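Can2 (Sulfobacillus thermosulfidooxidans, PDB 7BDV) is a dual-specificity nuclease with a CARF domain that binds cyclic tetra-adenylate and acts as an ancillary effector potentiating type III CRISPR defence. Local coordinates at residues A[278-283]-A[287-292]; A[310-315]-A[326-331]. All coordinates share one frame; numbering follows the deposited sequence.

Contact 1 joins the two strands of a hairpin, and contact 2 packs the next helix on the strand that follows it in the chain. Contact 1 pairs the antiparallel strands 279-283 and 286-291; contact 2, which opens only after contact 1 has closed, sets helix 306-320 on strand 325-329. Their centres lie about 10 Å apart, both within the Card1-like endonuclease region. The shared element is strand 286-291, second arm of the hairpin and first strand of the beta-alpha-beta unit. It runs parallel to strand 325-329, with V289 O 2.8 Å from M327 N, while E291 CB touches I312 CD1. Hairpin, helix and next strand therefore form one continuous core.

Contact 1. Residues A[278-283]-A[287-292]; sequences DVVFLY and LHVIEC
F281 holds CG between its backbone N and carbonyl carbon (chi1 55°), while H288 on the facing strand carries CG beside its own N (chi1 -70°). This cross-strand pair projects to one face of the hairpin, and the two torsions turn the F281 ring under H288 CB. The ring planes are only 17° apart but slid, with centroids 4.8 Å from each other and little overlap. The closer fit is a CH-pi contact: H288 CB sits over one face of F281, 3.6 Å from the ring centroid, while I290 CD1 approaches the edge. ND1 of H288 is hydrogen-bonded to K286 O and NE2 to K325 NZ, two bonds that fix the rotation of the imidazole.

Two antiparallel hydrogen-bonded pairs, V279-I290 and F281-H288, knit the backbones; H288 N lies 2.8 Å from F281 O. At the open end of the hairpin, D278 OD2 accepts C292 N at 2.6 Å through its anti lone pair and also takes K293 N. E291, its chain bent at chi2, brings OE1 to 3.2 Å from D278 OD2; both oxygens are acceptors and do not bond to each other. D278, E291 and K293 fit the D...ExK pattern of PD-(D/E)XK nucleases, consistent with an active site here.

Helix 231-254 covers V279, F281 and I290 through L250, W363 of helix 356-365 meets H288 edge-to-face, and strand 262-269 pairs along the other side of strand 279-283.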
ATOM      1  N   ASP A 278      -2.124  -0.687  17.559  1.00 48.14           N
ATOM      2  CA  ASP A 278      -3.046  -0.568  18.712  1.00 41.24           C
ATOM      3  C   ASP A 278      -3.600  -1.954  19.069  1.00 38.98           C
ATOM      4  O   ASP A 278      -3.498  -2.341  20.242  1.00 32.95           O
ATOM      5  CB  ASP A 278      -4.166   0.440  18.450  1.00 46.16           C
ATOM      6  CG  ASP A 278      -3.706   1.853  18.114  1.00 47.88           C
ATOM      7  OD1 ASP A 278      -2.549   2.207  18.464  1.00 49.49           O
ATOM      8  OD2 ASP A 278      -4.490   2.581  17.458  1.00 51.51           O
ATOM      9  N   VAL A 279      -4.246  -2.638  18.126  1.00 40.76           N
ATOM     10  CA  VAL A 279      -4.862  -3.982  18.349  1.00 39.97           C
ATOM     11  C   VAL A 279      -4.629  -4.821  17.099  1.00 41.48           C
ATOM     12  O   VAL A 279      -4.882  -4.297  15.994  1.00 43.58           O
ATOM     13  CB  VAL A 279      -6.374  -3.894  18.652  1.00 41.50           C
ATOM     14  CG1 VAL A 279      -6.948  -5.246  19.012  1.00 43.70           C
ATOM     15  CG2 VAL A 279      -6.681  -2.890  19.738  1.00 47.18           C
ATOM     16  N   VAL A 280      -4.165  -6.061  17.263  1.00 37.88           N
ATOM     17  CA  VAL A 280      -3.932  -7.013  16.136  1.00 36.06           C
ATOM     18  C   VAL A 280      -4.495  -8.372  16.544  1.00 37.16           C
ATOM     19  O   VAL A 280      -4.514  -8.686  17.744  1.00 41.57           O
ATOM     20  CB  VAL A 280      -2.447  -7.083  15.728  1.00 40.52           C
ATOM     21  CG1 VAL A 280      -1.831  -5.690  15.600  1.00 41.89           C
ATOM     22  CG2 VAL A 280      -1.630  -7.949  16.650  1.00 38.25           C
ATOM     23  N   PHE A 281      -5.031  -9.106  15.582  1.00 37.32           N
ATOM     24  CA  PHE A 281      -5.424 -10.528  15.729  1.00 34.44           C
ATOM     25  C   PHE A 281      -5.358 -11.171  14.357  1.00 34.52           C
ATOM     26  O   PHE A 281      -5.298 -10.433  13.304  1.00 28.78           O
ATOM     27  CB  PHE A 281      -6.808 -10.696  16.361  1.00 35.07           C
ATOM     28  CG  PHE A 281      -7.942  -9.979  15.669  1.00 35.40           C
ATOM     29  CD1 PHE A 281      -8.171  -8.629  15.890  1.00 37.33           C
ATOM     30  CD2 PHE A 281      -8.763 -10.645  14.789  1.00 32.13           C
ATOM     31  CE1 PHE A 281      -9.203  -7.972  15.236  1.00 34.27           C
ATOM     32  CE2 PHE A 281      -9.812  -9.992  14.148  1.00 35.05           C
ATOM     33  CZ  PHE A 281     -10.030  -8.658  14.380  1.00 33.43           C
ATOM     34  N   LEU A 282      -5.409 -12.497  14.375  1.00 30.89           N
ATOM     35  CA  LEU A 282      -5.581 -13.346  13.181  1.00 33.42           C
ATOM     36  C   LEU A 282      -7.015 -13.846  13.180  1.00 30.14           C
ATOM     37  O   LEU A 282      -7.542 -14.256  14.233  1.00 34.87           O
ATOM     38  CB  LEU A 282      -4.610 -14.530  13.218  1.00 34.64           C
ATOM     39  CG  LEU A 282      -3.202 -14.268  12.730  1.00 39.75           C
ATOM     40  CD1 LEU A 282      -2.362 -15.525  12.892  1.00 47.42           C
ATOM     41  CD2 LEU A 282      -3.187 -13.828  11.286  1.00 42.11           C
ATOM     42  N   TYR A 283      -7.607 -13.885  12.009  1.00 32.29           N
ATOM     43  CA  TYR A 283      -8.932 -14.498  11.776  1.00 35.25           C
ATOM     44  C   TYR A 283      -8.946 -15.007  10.353  1.00 33.04           C
ATOM     45  O   TYR A 283      -8.717 -14.186   9.469  1.00 27.13           O
ATOM     46  CB  TYR A 283     -10.052 -13.482  12.000  1.00 35.99           C
ATOM     47  CG  TYR A 283     -11.423 -14.089  11.939  1.00 35.46           C
ATOM     48  CD1 TYR A 283     -11.840 -14.895  12.966  1.00 39.67           C
ATOM     49  CD2 TYR A 283     -12.296 -13.877  10.876  1.00 37.74           C
ATOM     50  CE1 TYR A 283     -13.085 -15.494  12.955  1.00 40.12           C
ATOM     51  CE2 TYR A 283     -13.550 -14.463  10.849  1.00 35.61           C
ATOM     52  CZ  TYR A 283     -13.942 -15.280  11.892  1.00 38.80           C
ATOM     53  OH  TYR A 283     -15.153 -15.897  11.903  1.00 45.28           O
ATOM     54  N   LEU A 287      -4.180 -11.235   8.897  1.00 29.64           N
ATOM     55  CA  LEU A 287      -3.860 -10.314  10.002  1.00 30.73           C
ATOM     56  C   LEU A 287      -4.810  -9.120   9.933  1.00 31.37           C
ATOM     57  O   LEU A 287      -4.971  -8.537   8.855  1.00 31.40           O
ATOM     58  CB  LEU A 287      -2.400  -9.907   9.959  1.00 31.43           C
ATOM     59  CG  LEU A 287      -1.909  -9.214  11.214  1.00 36.38           C
ATOM     60  CD1 LEU A 287      -1.880 -10.180  12.384  1.00 38.55           C
ATOM     61  CD2 LEU A 287      -0.533  -8.637  10.985  1.00 41.40           C
ATOM     62  N   HIS A 288      -5.436  -8.828  11.061  1.00 37.15           N
ATOM     63  CA  HIS A 288      -6.386  -7.713  11.271  1.00 34.61           C
ATOM     64  C   HIS A 288      -5.697  -6.703  12.180  1.00 36.81           C
ATOM     65  O   HIS A 288      -5.234  -7.094  13.264  1.00 32.37           O
ATOM     66  CB  HIS A 288      -7.682  -8.250  11.862  1.00 34.35           C
ATOM     67  CG  HIS A 288      -8.528  -9.076  10.964  1.00 35.77           C
ATOM     68  ND1 HIS A 288      -8.139 -10.324  10.528  1.00 34.92           N
ATOM     69  CD2 HIS A 288      -9.776  -8.876  10.474  1.00 36.86           C
ATOM     70  CE1 HIS A 288      -9.090 -10.837   9.767  1.00 36.37           C
ATOM     71  NE2 HIS A 288     -10.111  -9.960   9.714  1.00 32.51           N
ATOM     72  N   VAL A 289      -5.615  -5.448  11.738  1.00 31.66           N
ATOM     73  CA  VAL A 289      -5.018  -4.322  12.497  1.00 34.05           C
ATOM     74  C   VAL A 289      -6.114  -3.274  12.731  1.00 36.43           C
ATOM     75  O   VAL A 289      -6.750  -2.834  11.737  1.00 29.42           O
ATOM     76  CB  VAL A 289      -3.802  -3.772  11.732  1.00 38.01           C
ATOM     77  CG1 VAL A 289      -3.141  -2.599  12.435  1.00 45.91           C
ATOM     78  CG2 VAL A 289      -2.785  -4.882  11.443  1.00 38.80           C
ATOM     79  N   ILE A 290      -6.349  -2.894  13.983  1.00 34.68           N
ATOM     80  CA  ILE A 290      -7.239  -1.745  14.355  1.00 36.12           C
ATOM     81  C   ILE A 290      -6.363  -0.591  14.857  1.00 38.44           C
ATOM     82  O   ILE A 290      -5.498  -0.833  15.724  1.00 39.12           O
ATOM     83  CB  ILE A 290      -8.284  -2.154  15.398  1.00 32.76           C
ATOM     84  CG1 ILE A 290      -9.082  -3.367  14.942  1.00 32.00           C
ATOM     85  CG2 ILE A 290      -9.192  -0.979  15.754  1.00 34.33           C
ATOM     86  CD1 ILE A 290      -9.844  -4.023  16.032  1.00 35.24           C
ATOM     87  N   GLU A 291      -6.523   0.588  14.253  1.00 36.10           N
ATOM     88  CA  GLU A 291      -6.074   1.901  14.786  1.00 34.20           C
ATOM     89  C   GLU A 291      -7.230   2.519  15.589  1.00 37.67           C
ATOM     90  O   GLU A 291      -8.306   2.793  15.004  1.00 33.73           O
ATOM     91  CB  GLU A 291      -5.633   2.788  13.616  1.00 43.85           C
ATOM     92  CG  GLU A 291      -5.056   4.127  14.028  1.00 46.83           C
ATOM     93  CD  GLU A 291      -3.649   4.085  14.607  1.00 59.09           C
ATOM     94  OE1 GLU A 291      -3.021   2.986  14.621  1.00 61.22           O
ATOM     95  OE2 GLU A 291      -3.165   5.166  15.013  1.00 66.11           O
ATOM     96  N   CYS A 292      -7.065   2.659  16.911  1.00 38.27           N
ATOM     97  CA  CYS A 292      -8.104   3.237  17.820  1.00 40.76           C
ATOM     98  C   CYS A 292      -7.513   4.245  18.814  1.00 42.54           C
ATOM     99  O   CYS A 292      -8.291   4.756  19.635  1.00 51.89           O
ATOM    100  CB  CYS A 292      -8.861   2.130  18.542  1.00 45.93           C
ATOM    101  SG  CYS A 292      -7.756   0.851  19.187  1.00 48.12           S
TER

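Contact 2. Residues A[310-315]-A[326-331]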
ATOM      1  N   TYR A 310      -2.997   7.658   6.222  1.00 36.39           N
ATOM      2  CA  TYR A 310      -1.805   7.401   5.375  1.00 40.08           C
ATOM      3  C   TYR A 310      -0.878   6.421   6.101  1.00 35.30           C
ATOM      4  O   TYR A 310      -0.320   5.538   5.468  1.00 33.32           O
ATOM      5  CB  TYR A 310      -1.014   8.670   5.088  1.00 41.81           C
ATOM      6  CG  TYR A 310      -1.669   9.677   4.178  1.00 45.33           C
ATOM      7  CD1 TYR A 310      -2.277   9.304   2.996  1.00 47.37           C
ATOM      8  CD2 TYR A 310      -1.622  11.024   4.485  1.00 45.94           C
ATOM      9  CE1 TYR A 310      -2.826  10.244   2.142  1.00 50.42           C
ATOM     10  CE2 TYR A 310      -2.173  11.975   3.643  1.00 47.02           C
ATOM     11  CZ  TYR A 310      -2.810  11.582   2.485  1.00 46.86           C
ATOM     12  OH  TYR A 310      -3.382  12.506   1.661  1.00 56.39           O
ATOM     13  N   LYS A 311      -0.701   6.598   7.398  1.00 40.76           N
ATOM     14  CA  LYS A 311       0.158   5.701   8.214  1.00 41.29           C
ATOM     15  C   LYS A 311      -0.465   4.298   8.207  1.00 41.90           C
ATOM     16  O   LYS A 311       0.266   3.348   7.863  1.00 39.72           O
ATOM     17  CB  LYS A 311       0.337   6.284   9.619  1.00 43.89           C
ATOM     18  CG  LYS A 311       1.250   5.470  10.529  1.00 48.91           C
ATOM     19  CD  LYS A 311       0.927   5.584  12.001  1.00 53.36           C
ATOM     20  CE  LYS A 311       2.134   5.301  12.868  1.00 60.10           C
ATOM     21  NZ  LYS A 311       3.002   6.495  12.997  1.00 62.44           N
ATOM     22  N   ILE A 312      -1.767   4.173   8.503  1.00 46.16           N
ATOM     23  CA  ILE A 312      -2.501   2.865   8.499  1.00 45.22           C
ATOM     24  C   ILE A 312      -2.269   2.182   7.146  1.00 49.36           C
ATOM     25  O   ILE A 312      -1.887   0.969   7.108  1.00 44.95           O
ATOM     26  CB  ILE A 312      -4.016   3.054   8.761  1.00 45.60           C
ATOM     27  CG1 ILE A 312      -4.362   3.504  10.178  1.00 46.15           C
ATOM     28  CG2 ILE A 312      -4.773   1.794   8.422  1.00 48.30           C
ATOM     29  CD1 ILE A 312      -5.845   3.888  10.344  1.00 49.93           C
ATOM     30  N   ASP A 313      -2.511   2.919   6.054  1.00 41.39           N
ATOM     31  CA  ASP A 313      -2.374   2.375   4.689  1.00 41.09           C
ATOM     32  C   ASP A 313      -0.935   1.876   4.477  1.00 39.60           C
ATOM     33  O   ASP A 313      -0.780   0.743   4.031  1.00 49.69           O
ATOM     34  CB  ASP A 313      -2.764   3.416   3.643  1.00 44.57           C
ATOM     35  CG  ASP A 313      -2.862   2.836   2.245  1.00 54.52           C
ATOM     36  OD1 ASP A 313      -3.278   1.677   2.137  1.00 55.05           O
ATOM     37  OD2 ASP A 313      -2.518   3.543   1.276  1.00 66.73           O
ATOM     38  N   SER A 314       0.074   2.695   4.777  1.00 38.62           N
ATOM     39  CA  SER A 314       1.515   2.407   4.546  1.00 37.32           C
ATOM     40  C   SER A 314       1.940   1.187   5.382  1.00 36.27           C
ATOM     41  O   SER A 314       2.430   0.204   4.807  1.00 36.01           O
ATOM     42  CB  SER A 314       2.348   3.624   4.853  1.00 37.80           C
ATOM     43  OG  SER A 314       3.750   3.329   4.804  1.00 43.62           O
ATOM     44  N   VAL A 315       1.729   1.231   6.689  1.00 40.94           N
ATOM     45  CA  VAL A 315       2.255   0.200   7.631  1.00 43.31           C
ATOM     46  C   VAL A 315       1.558  -1.146   7.388  1.00 41.32           C
ATOM     47  O   VAL A 315       2.270  -2.164   7.291  1.00 39.71           O
ATOM     48  CB  VAL A 315       2.130   0.668   9.092  1.00 43.06           C
ATOM     49  CG1 VAL A 315       2.545  -0.426  10.067  1.00 43.92           C
ATOM     50  CG2 VAL A 315       2.954   1.931   9.306  1.00 40.74           C
ATOM     51  N   SER A 326      -7.314  -3.752   7.665  1.00 34.36           N
ATOM     52  CA  SER A 326      -7.076  -2.584   8.543  1.00 33.74           C
ATOM     53  C   SER A 326      -8.408  -1.907   8.834  1.00 37.96           C
ATOM     54  O   SER A 326      -9.292  -1.841   7.982  1.00 34.18           O
ATOM     55  CB  SER A 326      -6.073  -1.659   7.928  1.00 38.69           C
ATOM     56  OG  SER A 326      -6.533  -1.209   6.660  1.00 54.44           O
HETATM   57  N   MSE A 327      -8.579  -1.447  10.070  1.00 40.75           N
HETATM   58  CA  MSE A 327      -9.768  -0.699  10.452  1.00 42.84           C
HETATM   59  C   MSE A 327      -9.344   0.535  11.227  1.00 40.75           C
HETATM   60  O   MSE A 327      -8.375   0.489  11.986  1.00 38.52           O
HETATM   61  CB  MSE A 327     -10.700  -1.529  11.333  1.00 49.45           C
HETATM   62  CG  MSE A 327     -11.761  -0.680  12.021  1.00 63.75           C
HETATM   63 SE   MSE A 327     -13.032  -1.774  12.959  1.00 72.78          SE
HETATM   64  CE  MSE A 327     -14.479  -2.093  11.653  1.00 58.92           C
ATOM     65  N   PHE A 328     -10.083   1.626  11.017  1.00 34.58           N
ATOM     66  CA  PHE A 328      -9.889   2.843  11.782  1.00 33.98           C
ATOM     67  C   PHE A 328     -11.140   3.068  12.620  1.00 36.17           C
ATOM     68  O   PHE A 328     -12.233   3.291  12.064  1.00 35.81           O
ATOM     69  CB  PHE A 328      -9.536   3.998  10.839  1.00 37.69           C
ATOM     70  CG  PHE A 328      -9.331   5.334  11.504  1.00 43.91           C
ATOM     71  CD1 PHE A 328      -8.845   5.424  12.799  1.00 43.90           C
ATOM     72  CD2 PHE A 328      -9.580   6.516  10.821  1.00 52.99           C
ATOM     73  CE1 PHE A 328      -8.640   6.651  13.402  1.00 45.43           C
ATOM     74  CE2 PHE A 328      -9.360   7.750  11.426  1.00 49.20           C
ATOM     75  CZ  PHE A 328      -8.894   7.810  12.710  1.00 45.52           C
ATOM     76  N   ALA A 329     -11.000   2.953  13.933  1.00 36.35           N
ATOM     77  CA  ALA A 329     -12.091   3.086  14.927  1.00 34.60           C
ATOM     78  C   ALA A 329     -11.880   4.370  15.720  1.00 35.15           C
ATOM     79  O   ALA A 329     -10.734   4.616  16.156  1.00 37.31           O
ATOM     80  CB  ALA A 329     -12.123   1.862  15.832  1.00 36.32           C
ATOM     81  N   SER A 330     -12.939   5.156  15.889  1.00 35.80           N
ATOM     82  CA  SER A 330     -12.947   6.489  16.551  1.00 36.00           C
ATOM     83  C   SER A 330     -14.229   6.654  17.376  1.00 35.97           C
ATOM     84  O   SER A 330     -15.297   6.157  16.939  1.00 41.72           O
ATOM     85  CB  SER A 330     -12.836   7.569  15.504  1.00 46.12           C
ATOM     86  OG  SER A 330     -12.762   8.847  16.075  1.00 51.79           O
ATOM     87  N   TYR A 331     -14.170   7.339  18.519  1.00 36.12           N
ATOM     88  CA  TYR A 331     -15.368   7.769  19.284  1.00 37.04           C
ATOM     89  C   TYR A 331     -15.834   9.130  18.761  1.00 41.11           C
ATOM     90  O   TYR A 331     -16.994   9.459  19.037  1.00 53.39           O
ATOM     91  CB  TYR A 331     -15.129   7.777  20.805  1.00 36.72           C
ATOM     92  CG  TYR A 331     -14.177   8.829  21.324  1.00 36.46           C
ATOM     93  CD1 TYR A 331     -14.630  10.101  21.646  1.00 35.22           C
ATOM     94  CD2 TYR A 331     -12.830   8.552  21.523  1.00 34.49           C
ATOM     95  CE1 TYR A 331     -13.771  11.083  22.081  1.00 34.25           C
ATOM     96  CE2 TYR A 331     -11.955   9.519  21.976  1.00 33.84           C
ATOM     97  CZ  TYR A 331     -12.425  10.788  22.253  1.00 37.59           C
ATOM     98  OH  TYR A 331     -11.580  11.763  22.698  1.00 37.48           O
TER
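I312 of helix 306-320 reaches S326 and F328, two residues of strand 325-329 whose CB atoms face it, and its branches divide the work between them. From CB, which points toward the strand, CG2 departs anti to the backbone N and settles 3.7 Å from S326 CB, with S326 OG slightly farther off. The other branch leaves through CG1, anti to the carbonyl carbon (chi1 -69°), and continues extended to CD1. That terminal methyl lies 3.7 Å from F328 CB and 3.9 Å from F328 CG, meeting the start of the phenyl ring obliquely, and it also packs on E291 of strand 286-291. The I312 and F328 side chains cross at about a right angle. All three residues are buried, and the contact is van der Waals packing by a single forked side chain.

I347 of strand 347-350 touches I312, S326 and F328 alike, and so continues the packing to the next strand of the sheet. Elsewhere on the helix, D313 forms a salt bridge with R318 of the second subunit. Strands 286-291 and 325-329 are parallel neighbours joined through helix 306-320, a beta-alpha-beta unit as in the alpha/beta core of PD-(D/E)XK nucleases.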